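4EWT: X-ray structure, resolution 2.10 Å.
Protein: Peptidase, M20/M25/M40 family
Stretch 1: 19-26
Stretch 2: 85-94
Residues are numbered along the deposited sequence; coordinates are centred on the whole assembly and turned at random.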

# COMPACT_ATOMS: atom_id res chain seq x y z
N ILE A 19 -30.02 -44.48 -12.33
CA ILE A 19 -30.70 -43.29 -11.79
C ILE A 19 -29.79 -42.05 -11.80
O ILE A 19 -30.26 -40.95 -12.11
CB ILE A 19 -31.31 -43.56 -10.39
CG1 ILE A 19 -32.53 -44.50 -10.53
CG2 ILE A 19 -31.72 -42.25 -9.72
CD1 ILE A 19 -32.99 -45.13 -9.21
N ARG A 20 -28.53 -42.21 -11.50
CA ARG A 20 -27.66 -41.07 -11.50
C ARG A 20 -27.61 -40.46 -12.90
O ARG A 20 -27.74 -39.29 -13.08
CB ARG A 20 -26.27 -41.48 -11.09
CG ARG A 20 -25.28 -41.07 -12.13
CD ARG A 20 -23.94 -40.81 -11.57
NE ARG A 20 -23.40 -39.54 -12.03
CZ ARG A 20 -22.33 -39.40 -12.80
NH1 ARG A 20 -21.69 -40.44 -13.24
NH2 ARG A 20 -21.93 -38.20 -13.15
N ARG A 21 -27.46 -41.34 -13.87
CA ARG A 21 -27.31 -40.96 -15.26
C ARG A 21 -28.53 -40.23 -15.81
O ARG A 21 -28.39 -39.22 -16.50
CB ARG A 21 -26.99 -42.19 -16.11
CG ARG A 21 -25.64 -42.78 -15.76
CD ARG A 21 -25.27 -43.94 -16.65
NE ARG A 21 -23.98 -44.49 -16.24
CZ ARG A 21 -23.24 -45.32 -16.96
NH1 ARG A 21 -23.65 -45.72 -18.16
NH2 ARG A 21 -22.09 -45.75 -16.47
N TYR A 22 -29.72 -40.73 -15.49
CA TYR A 22 -30.95 -40.02 -15.84
C TYR A 22 -30.98 -38.61 -15.22
O TYR A 22 -31.33 -37.64 -15.90
CB TYR A 22 -32.20 -40.81 -15.43
CG TYR A 22 -33.46 -40.03 -15.73
CD1 TYR A 22 -34.07 -40.11 -16.99
CD2 TYR A 22 -34.02 -39.17 -14.78
CE1 TYR A 22 -35.22 -39.37 -17.27
CE2 TYR A 22 -35.16 -38.43 -15.06
CZ TYR A 22 -35.76 -38.54 -16.30
OH TYR A 22 -36.89 -37.80 -16.57
N LEU A 23 -30.63 -38.50 -13.94
CA LEU A 23 -30.64 -37.21 -13.25
C LEU A 23 -29.54 -36.28 -13.75
O LEU A 23 -29.73 -35.06 -13.81
CB LEU A 23 -30.51 -37.40 -11.74
CG LEU A 23 -31.67 -38.03 -10.99
CD1 LEU A 23 -31.21 -38.41 -9.59
CD2 LEU A 23 -32.87 -37.10 -10.94
N HIS A 24 -28.39 -36.86 -14.10
CA HIS A 24 -27.27 -36.13 -14.67
C HIS A 24 -27.67 -35.48 -16.00
O HIS A 24 -27.24 -34.36 -16.32
CB HIS A 24 -26.08 -37.06 -14.88
CG HIS A 24 -24.78 -36.35 -15.11
ND1 HIS A 24 -23.99 -35.89 -14.08
CD2 HIS A 24 -24.15 -36.00 -16.26
CE1 HIS A 24 -22.92 -35.29 -14.59
NE2 HIS A 24 -23.00 -35.35 -15.90
N GLN A 25 -28.50 -36.19 -16.76
CA GLN A 25 -29.01 -35.76 -18.06
C GLN A 25 -30.03 -34.63 -17.98
O GLN A 25 -30.18 -33.84 -18.93
CB GLN A 25 -29.65 -36.95 -18.81
CG GLN A 25 -28.88 -37.38 -20.05
CD GLN A 25 -29.57 -38.48 -20.85
OE1 GLN A 25 -30.77 -38.74 -20.70
NE2 GLN A 25 -28.81 -39.15 -21.70
N HIS A 26 -30.75 -34.56 -16.86
CA HIS A 26 -31.83 -33.58 -16.69
C HIS A 26 -31.60 -32.67 -15.49
O HIS A 26 -32.47 -32.57 -14.62
CB HIS A 26 -33.19 -34.28 -16.57
CG HIS A 26 -33.71 -34.85 -17.85
ND1 HIS A 26 -33.77 -36.20 -18.11
CD2 HIS A 26 -34.22 -34.24 -18.95
CE1 HIS A 26 -34.28 -36.40 -19.31
NE2 HIS A 26 -34.56 -35.23 -19.84
N THR A 85 -21.77 -25.13 -18.33
CA THR A 85 -21.87 -25.84 -19.57
C THR A 85 -21.03 -27.09 -19.53
O THR A 85 -19.84 -27.00 -19.43
CB THR A 85 -21.40 -24.94 -20.69
OG1 THR A 85 -22.38 -23.94 -20.90
CG2 THR A 85 -21.22 -25.71 -21.93
N GLU A 86 -21.67 -28.25 -19.62
CA GLU A 86 -20.99 -29.54 -19.43
C GLU A 86 -20.05 -29.88 -20.59
O GLU A 86 -20.41 -29.71 -21.76
CB GLU A 86 -21.98 -30.68 -19.17
CG GLU A 86 -21.32 -32.05 -18.92
CD GLU A 86 -22.23 -33.07 -18.26
OE1 GLU A 86 -23.41 -32.77 -17.98
OE2 GLU A 86 -21.75 -34.20 -18.00
N ASP A 87 -18.90 -30.42 -20.25
CA ASP A 87 -17.86 -30.67 -21.20
C ASP A 87 -17.22 -32.01 -21.19
O ASP A 87 -16.23 -32.27 -21.83
CB ASP A 87 -16.90 -29.51 -21.19
CG ASP A 87 -16.51 -29.11 -22.55
OD1 ASP A 87 -17.42 -28.81 -23.35
OD2 ASP A 87 -15.30 -29.10 -22.80
N THR A 88 -17.68 -32.77 -20.23
CA THR A 88 -17.67 -34.18 -20.28
C THR A 88 -18.26 -34.26 -21.68
O THR A 88 -19.03 -33.40 -22.06
CB THR A 88 -18.66 -34.69 -19.20
OG1 THR A 88 -18.51 -33.89 -18.02
CG2 THR A 88 -18.31 -36.01 -18.83
N GLY A 89 -17.85 -35.19 -22.50
CA GLY A 89 -17.22 -36.40 -22.10
C GLY A 89 -18.30 -37.48 -22.32
O GLY A 89 -18.14 -38.43 -23.08
N LEU A 90 -19.42 -37.33 -21.63
CA LEU A 90 -20.29 -38.46 -21.35
C LEU A 90 -21.56 -38.54 -22.16
O LEU A 90 -22.19 -37.55 -22.45
CB LEU A 90 -20.63 -38.50 -19.86
CG LEU A 90 -19.54 -38.33 -18.84
CD1 LEU A 90 -20.11 -37.97 -17.53
CD2 LEU A 90 -18.59 -39.44 -18.69
N SER A 91 -21.94 -39.77 -22.47
CA SER A 91 -23.17 -40.02 -23.24
C SER A 91 -24.42 -39.45 -22.57
O SER A 91 -25.38 -39.06 -23.25
CB SER A 91 -23.36 -41.52 -23.49
N PHE A 92 -24.40 -39.43 -21.24
CA PHE A 92 -25.51 -38.91 -20.43
C PHE A 92 -25.25 -37.49 -19.92
O PHE A 92 -25.79 -37.08 -18.88
CB PHE A 92 -25.81 -39.85 -19.25
CG PHE A 92 -24.60 -40.26 -18.46
CD1 PHE A 92 -23.83 -41.35 -18.85
CD2 PHE A 92 -24.23 -39.56 -17.32
CE1 PHE A 92 -22.70 -41.73 -18.13
CE2 PHE A 92 -23.11 -39.94 -16.59
CZ PHE A 92 -22.34 -41.03 -16.99
N ALA A 93 -24.42 -36.74 -20.66
CA ALA A 93 -24.15 -35.34 -20.32
C ALA A 93 -25.44 -34.54 -20.46
O ALA A 93 -26.28 -34.85 -21.31
CB ALA A 93 -23.06 -34.77 -21.23
N SER A 94 -25.59 -33.53 -19.61
CA SER A 94 -26.77 -32.67 -19.57
C SER A 94 -27.36 -32.19 -20.90
O SER A 94 -26.65 -31.60 -21.72
CB SER A 94 -26.44 -31.37 -18.84
OG SER A 94 -27.48 -30.43 -18.99
O HOH W 1 -25.02 -32.90 -15.79

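What ties the helix to the loop by a directed bond? His24 points its CA-to-CB bond toward the loop, and its t chi1 (-165°) with chi2 near 85° carries the ring out to Glu86. There NE2 of His24 donates a hydrogen bond to OE2 of Glu86, 2.7 Å away. Glu86 reaches back with an extended side chain, both chi1 and chi2 t. Histidine suits this buried place because its two ring nitrogens lie apart: ND1 is bonded elsewhere in the structure, leaving NE2 for the carboxylate.

How does one carboxylate serve both stretches? While OE2 takes the histidine, OE1 of Glu86 accepts from the backbone N of Ser94 at 2.8 Å, bracing the loop across its own bend. Water 1 adds a bridge, donating to OE1 of Glu86 and to the backbone O of His24, each at 2.7 Å.

Why is so much of Phe92 covered by the helix? Phe92 sits within a type I turn from Leu90 to Ala93, and its p chi1 (49°) lays the ring against the side chains of Arg21 and His24, with Arg20 at its edge. It loses 144 Å², the most of any residue in either stretch, out of 446 Å² summed over both sides. Arg21, m at chi1 and then extended, sets CG 3.6 Å from the Phe92 ring centroid, almost on the ring normal, so its aliphatic stem packs on the face. Arg20 meets the ring's edge, NH1 lying 3.7 Å from CE2 of Phe92. Toward His24 the aromatic pair is offset edge-to-face, with Phe92 supplying the edge and the planes at 75°.

What closes the end of the contact? Gln25 lies beside the turn, its chi1 off the wells at -112° and chi2 t. Its CG sits 3.3 Å from the backbone O of Phe92. Close by, CA of Ser94 packs 3.7 Å from the backbone O of Gln25.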